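Long-range contacts in putative tryptophan halogenase (Xanthomonas campestris pv. campestris, PDB 6Y1W), which is a flavin-dependent halogenase that probably uses FAD to halogenate an aromatic substrate, as tryptophan halogenases do: residues H122-K126 against H459-D464; Y139-A145 against V482-L486. All coordinates share one frame. Residues are numbered along the deposited sequence.

How the contacts relate
The two contacts lie on the same side of the chain's centre, with their own centres about 22 Å apart. Along the chain their segments alternate: 122-126 on helix 120-129 and 139-145 at the start of helix 141-148 come first, and more than 300 residues later 459-464 and 482-486 follow in the same order, the former in the loop that leads into helix 468-486, the latter at that helix's C-terminal end. Helix 468-486 thus joins the two contacts on the C-terminal side, while Trp-124 CD1 packs on Tyr-139 CE2 at 3.7 Å on the N-terminal side. Contact 1 reaches the second subunit of the dimer; contact 2 stays within the chain, nearer the predicted active-site lysine, Lys-89.

Contact 1. Residues H122-K126 against H459-D464; sequences HFWLK and HHPVAD
Segment 122-126 is regular α-helix; 459-464 starts extended at His-459 (phi/psi -131/172) and takes helical phi/psi angles from Pro-461. The CA atoms of His-122 and His-459 lie 5.2 Å apart, those of Phe-123 and Ala-463 5.3 Å. Charge pairing closes one end: Lys-126 (chi1 t, chi2 p, then extended) forms a salt bridge and hydrogen bond from NZ to Asp-464 OD1 (2.8 Å), and a water joins Lys-126 NZ (2.7 Å) to Asp-464 O (2.8 Å). Within the loop, His-459 NE2 donates to the same Asp-464 OD1 at 3.0 Å, a His-carboxylate hydrogen bond. This is tertiary packing of helix 120-129 on the loop before helix 468-486, backed by the second subunit, whose Gln-367 hydrogen-bonds to Asp-464 and whose Leu-362 O accepts from His-460 NE2. Among the rings, His-460 (chi1 t) turns its edge to the face of His-122 (chi1 m), centroids 5.8 Å apart and planes at 74°. Two CH-pi contacts accompany this T-shaped pair: His-460 CB lies 3.7 Å from the His-122 ring centroid, and Lys-126 CB 3.9 Å from that of His-459 (chi1 p). Apolar contacts include Phe-123 CD1 with Ala-463 CB and Phe-123 CZ with Val-462 CG1, both at 3.8 Å.

Contact 2. Residues Y139-A145 against V482-L486; sequences YCLELRA and VEATL
Two α-helices pack here, the start of helix 141-148 meeting the C-terminal end of helix 468-486; the axes of 141-145 and 482-486 cross at -50°, 9.7 Å apart at closest approach. The nearest CA pairs are Leu-141 with Val-482 (5.3 Å) and Ala-145 with Leu-486 (6.7 Å). Tyr-139 lies before the helix, its CB directed away from 482-486 and its ring packed on earlier turns of helix 468-486, while its carbonyl O lies 4.0 Å from Val-482 CG2. Cys-140 occupies the N-cap position; its CB is also directed away from 482-486, and the side chain packs on Ser-107 of strand 102-107. Leu-141 (chi1 t, chi2 p) spans one turn of the partner helix: its CD2 is 3.6 Å from Thr-485 CG2, and its CD1 lies 4.0 Å from Leu-486 CB and 3.8 Å from Val-482 O. Arg-144 points toward the other helix with chi1 to chi3 all m, a folded course that lays its CG 3.8 Å from Val-482 CG1 and brings the guanidinium edge to Glu-483. There a bidentate salt bridge forms, Arg-144 NE to Glu-483 OE2 at 2.8 Å and Arg-144 NH2 to Glu-483 OE1 at 3.1 Å, both nearly linear; NH1 pairs with Glu-148. Over one guanidinium face, Leu-486 CD2 lies 3.4 Å from Arg-144 NH2. At Ala-145 the backbone N comes within 3.7 Å of Leu-486 CD1, and CB is 4.2 Å from that same methyl.

Contact 1. Residues H122-K126 against H459-D464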
loop_
_atom_site.group_PDB
_atom_site.type_symbol
_atom_site.label_atom_id
_atom_site.label_comp_id
_atom_site.label_asym_id
_atom_site.label_seq_id
_atom_site.Cartn_x
_atom_site.Cartn_y
_atom_site.Cartn_z
ATOM N N HIS A 122 -1.371 20.685 -6.750
ATOM C CA HIS A 122 -2.576 21.373 -7.229
ATOM C C HIS A 122 -2.569 22.832 -6.826
ATOM O O HIS A 122 -2.916 23.697 -7.641
ATOM C CB HIS A 122 -3.828 20.653 -6.719
ATOM C CG HIS A 122 -3.947 19.280 -7.285
ATOM N ND1 HIS A 122 -4.341 19.064 -8.588
ATOM C CD2 HIS A 122 -3.606 18.068 -6.782
ATOM C CE1 HIS A 122 -4.286 17.773 -8.851
ATOM N NE2 HIS A 122 -3.842 17.145 -7.771
ATOM N N PHE A 123 -2.117 23.134 -5.603
ATOM C CA PHE A 123 -1.964 24.526 -5.188
ATOM C C PHE A 123 -0.853 25.193 -5.974
ATOM O O PHE A 123 -0.991 26.351 -6.393
ATOM C CB PHE A 123 -1.711 24.595 -3.683
ATOM C CG PHE A 123 -2.830 23.983 -2.902
ATOM C CD1 PHE A 123 -3.965 24.719 -2.607
ATOM C CD2 PHE A 123 -2.791 22.632 -2.560
ATOM C CE1 PHE A 123 -5.040 24.144 -1.941
ATOM C CE2 PHE A 123 -3.846 22.044 -1.889
ATOM C CZ PHE A 123 -4.979 22.785 -1.577
ATOM N N TRP A 124 0.239 24.468 -6.225
ATOM C CA TRP A 124 1.319 25.063 -7.014
ATOM C C TRP A 124 0.865 25.369 -8.438
ATOM O O TRP A 124 1.195 26.432 -8.976
ATOM C CB TRP A 124 2.540 24.148 -7.011
ATOM C CG TRP A 124 3.696 24.751 -7.723
ATOM C CD1 TRP A 124 4.663 25.550 -7.172
ATOM C CD2 TRP A 124 4.029 24.621 -9.111
ATOM N NE1 TRP A 124 5.576 25.921 -8.136
ATOM C CE2 TRP A 124 5.198 25.389 -9.337
ATOM C CE3 TRP A 124 3.446 23.960 -10.191
ATOM C CZ2 TRP A 124 5.810 25.485 -10.594
ATOM C CZ3 TRP A 124 4.047 24.066 -11.432
ATOM C CH2 TRP A 124 5.210 24.831 -11.629
ATOM N N LEU A 125 0.097 24.452 -9.058
ATOM C CA LEU A 125 -0.399 24.656 -10.421
ATOM C C LEU A 125 -1.317 25.879 -10.505
ATOM O O LEU A 125 -1.219 26.679 -11.447
ATOM C CB LEU A 125 -1.136 23.395 -10.892
ATOM C CG LEU A 125 -0.200 22.234 -11.290
ATOM C CD1 LEU A 125 -0.928 20.873 -11.310
ATOM C CD2 LEU A 125 0.557 22.514 -12.608
ATOM N N LYS A 126 -2.221 26.030 -9.537
ATOM C CA LYS A 126 -3.063 27.220 -9.499
ATOM C C LYS A 126 -2.189 28.449 -9.354
ATOM O O LYS A 126 -2.381 29.455 -10.054
ATOM C CB LYS A 126 -4.051 27.117 -8.340
ATOM C CG LYS A 126 -4.799 28.391 -7.998
ATOM C CD LYS A 126 -6.001 28.584 -8.833
ATOM C CE LYS A 126 -6.797 29.767 -8.302
ATOM N NZ LYS A 126 -7.900 29.907 -9.282
ATOM N N HIS A 459 -6.187 21.452 -12.634
ATOM C CA HIS A 459 -5.788 21.100 -11.278
ATOM C C HIS A 459 -7.031 20.907 -10.423
ATOM O O HIS A 459 -8.158 21.208 -10.840
ATOM C CB HIS A 459 -4.895 22.181 -10.669
ATOM C CG HIS A 459 -5.564 23.514 -10.571
ATOM N ND1 HIS A 459 -5.310 24.543 -11.453
ATOM C CD2 HIS A 459 -6.473 23.989 -9.688
ATOM C CE1 HIS A 459 -6.046 25.588 -11.125
ATOM N NE2 HIS A 459 -6.768 25.277 -10.069
ATOM N N HIS A 460 -6.810 20.423 -9.199
ATOM C CA HIS A 460 -7.925 20.152 -8.299
ATOM C C HIS A 460 -8.659 21.456 -7.996
ATOM O O HIS A 460 -8.028 22.454 -7.622
ATOM C CB HIS A 460 -7.408 19.509 -7.009
ATOM C CG HIS A 460 -8.470 18.865 -6.177
ATOM N ND1 HIS A 460 -9.521 19.570 -5.648
ATOM C CD2 HIS A 460 -8.624 17.581 -5.757
ATOM C CE1 HIS A 460 -10.288 18.762 -4.934
ATOM N NE2 HIS A 460 -9.764 17.548 -4.986
ATOM N N PRO A 461 -9.984 21.498 -8.151
ATOM C CA PRO A 461 -10.716 22.750 -7.881
ATOM C C PRO A 461 -10.655 23.244 -6.433
ATOM O O PRO A 461 -11.012 24.401 -6.183
ATOM C CB PRO A 461 -12.161 22.422 -8.307
ATOM C CG PRO A 461 -12.243 20.947 -8.321
ATOM C CD PRO A 461 -10.865 20.409 -8.628
ATOM N N VAL A 462 -10.202 22.444 -5.466
ATOM C CA VAL A 462 -10.114 22.992 -4.122
ATOM C C VAL A 462 -9.130 24.173 -4.099
ATOM O O VAL A 462 -9.276 25.090 -3.290
ATOM C CB VAL A 462 -9.718 21.909 -3.103
ATOM C CG1 VAL A 462 -8.234 21.581 -3.222
ATOM C CG2 VAL A 462 -10.046 22.361 -1.693
ATOM N N ALA A 463 -8.157 24.177 -5.006
ATOM C CA ALA A 463 -7.219 25.297 -5.013
ATOM C C ALA A 463 -7.894 26.560 -5.539
ATOM O O ALA A 463 -7.418 27.674 -5.280
ATOM C CB ALA A 463 -5.995 24.930 -5.838
ATOM N N ASP A 464 -9.021 26.432 -6.233
ATOM C CA ASP A 464 -9.659 27.651 -6.737
ATOM C C ASP A 464 -10.356 28.425 -5.627
ATOM O O ASP A 464 -10.821 29.550 -5.864
ATOM C CB ASP A 464 -10.663 27.326 -7.851
ATOM C CG ASP A 464 -10.007 26.786 -9.097
ATOM O OD1 ASP A 464 -8.956 27.325 -9.539
ATOM O OD2 ASP A 464 -10.540 25.822 -9.666
HETATM O O HOH W 1 -10.012 31.117 -8.022
#

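Contact 2. Residues Y139-A145 against V482-L486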
loop_
_atom_site.group_PDB
_atom_site.type_symbol
_atom_site.label_atom_id
_atom_site.label_comp_id
_atom_site.label_asym_id
_atom_site.label_seq_id
_atom_site.Cartn_x
_atom_site.Cartn_y
_atom_site.Cartn_z
ATOM N N TYR A 139 10.259 24.528 -3.159
ATOM C CA TYR A 139 9.401 24.148 -2.047
ATOM C C TYR A 139 9.775 22.797 -1.437
ATOM O O TYR A 139 8.995 22.255 -0.661
ATOM C CB TYR A 139 7.931 24.172 -2.512
ATOM C CG TYR A 139 7.593 25.526 -3.120
ATOM C CD1 TYR A 139 7.289 26.616 -2.289
ATOM C CD2 TYR A 139 7.568 25.710 -4.503
ATOM C CE1 TYR A 139 7.005 27.868 -2.847
ATOM C CE2 TYR A 139 7.282 26.977 -5.056
ATOM C CZ TYR A 139 6.988 28.029 -4.207
ATOM O OH TYR A 139 6.724 29.294 -4.715
ATOM N N CYS A 140 10.965 22.274 -1.744
ATOM C CA CYS A 140 11.417 20.959 -1.281
ATOM C C CYS A 140 12.810 21.082 -0.661
ATOM O O CYS A 140 13.769 21.448 -1.359
ATOM C CB CYS A 140 11.470 19.976 -2.449
ATOM S SG CYS A 140 12.040 18.351 -1.931
ATOM N N LEU A 141 12.925 20.758 0.630
ATOM C CA LEU A 141 14.205 20.927 1.333
ATOM C C LEU A 141 15.308 20.066 0.718
ATOM O O LEU A 141 16.432 20.534 0.487
ATOM C CB LEU A 141 14.036 20.569 2.814
ATOM C CG LEU A 141 15.330 20.547 3.645
ATOM C CD1 LEU A 141 15.979 21.936 3.692
ATOM C CD2 LEU A 141 15.092 19.948 5.056
ATOM N N GLU A 142 15.025 18.784 0.483
ATOM C CA GLU A 142 16.091 17.925 -0.034
ATOM C C GLU A 142 16.604 18.432 -1.365
ATOM O O GLU A 142 17.810 18.365 -1.655
ATOM C CB GLU A 142 15.591 16.481 -0.173
ATOM C CG GLU A 142 15.486 15.764 1.165
ATOM C CD GLU A 142 14.170 16.030 1.918
ATOM O OE1 GLU A 142 13.353 16.905 1.537
ATOM O OE2 GLU A 142 13.927 15.305 2.908
ATOM N N LEU A 143 15.700 18.940 -2.202
ATOM C CA LEU A 143 16.099 19.492 -3.489
ATOM C C LEU A 143 17.009 20.701 -3.290
ATOM O O LEU A 143 18.057 20.815 -3.944
ATOM C CB LEU A 143 14.863 19.883 -4.320
ATOM C CG LEU A 143 15.171 20.265 -5.781
ATOM C CD1 LEU A 143 13.999 19.805 -6.708
ATOM C CD2 LEU A 143 15.393 21.778 -5.917
ATOM N N ARG A 144 16.633 21.596 -2.372
ATOM C CA ARG A 144 17.491 22.744 -2.113
ATOM C C ARG A 144 18.845 22.304 -1.545
ATOM O O ARG A 144 19.872 22.929 -1.833
ATOM C CB ARG A 144 16.795 23.708 -1.162
ATOM C CG ARG A 144 15.614 24.447 -1.816
ATOM C CD ARG A 144 16.089 25.486 -2.825
ATOM N NE ARG A 144 16.819 26.535 -2.084
ATOM C CZ ARG A 144 18.025 27.011 -2.393
ATOM N NH1 ARG A 144 18.687 26.573 -3.456
ATOM N NH2 ARG A 144 18.579 27.966 -1.624
ATOM N N ALA A 145 18.869 21.221 -0.755
ATOM C CA ALA A 145 20.149 20.723 -0.257
ATOM C C ALA A 145 21.009 20.171 -1.391
ATOM O O ALA A 145 22.251 20.211 -1.328
ATOM C CB ALA A 145 19.913 19.654 0.811
ATOM N N VAL A 482 11.523 26.127 4.332
ATOM C CA VAL A 482 12.616 25.409 3.654
ATOM C C VAL A 482 13.933 26.157 3.810
ATOM O O VAL A 482 14.972 25.571 4.148
ATOM C CB VAL A 482 12.269 25.219 2.166
ATOM C CG1 VAL A 482 13.522 24.833 1.295
ATOM C CG2 VAL A 482 11.132 24.249 2.006
ATOM N N GLU A 483 13.928 27.466 3.514
ATOM C CA GLU A 483 15.179 28.202 3.551
ATOM C C GLU A 483 15.727 28.296 4.970
ATOM O O GLU A 483 16.946 28.266 5.150
ATOM C CB GLU A 483 14.985 29.580 2.917
ATOM C CG GLU A 483 14.803 29.545 1.399
ATOM C CD GLU A 483 15.884 28.756 0.701
ATOM O OE1 GLU A 483 17.067 29.194 0.746
ATOM O OE2 GLU A 483 15.552 27.706 0.097
ATOM N N ALA A 484 14.863 28.400 5.980
ATOM C CA ALA A 484 15.378 28.499 7.349
ATOM C C ALA A 484 16.005 27.186 7.785
ATOM O O ALA A 484 16.976 27.170 8.559
ATOM C CB ALA A 484 14.263 28.891 8.307
ATOM N N THR A 485 15.421 26.077 7.347
ATOM C CA THR A 485 15.978 24.768 7.661
ATOM C C THR A 485 17.281 24.548 6.906
ATOM O O THR A 485 18.275 24.083 7.486
ATOM C CB THR A 485 14.946 23.689 7.347
ATOM O OG1 THR A 485 13.747 23.951 8.100
ATOM C CG2 THR A 485 15.452 22.292 7.738
ATOM N N LEU A 486 17.311 24.943 5.628
ATOM C CA LEU A 486 18.508 24.775 4.813
ATOM C C LEU A 486 19.676 25.552 5.395
ATOM O O LEU A 486 20.820 25.080 5.368
ATOM C CB LEU A 486 18.213 25.246 3.396
ATOM C CG LEU A 486 19.312 25.183 2.343
ATOM C CD1 LEU A 486 19.600 23.719 1.920
ATOM C CD2 LEU A 486 18.911 26.000 1.150
#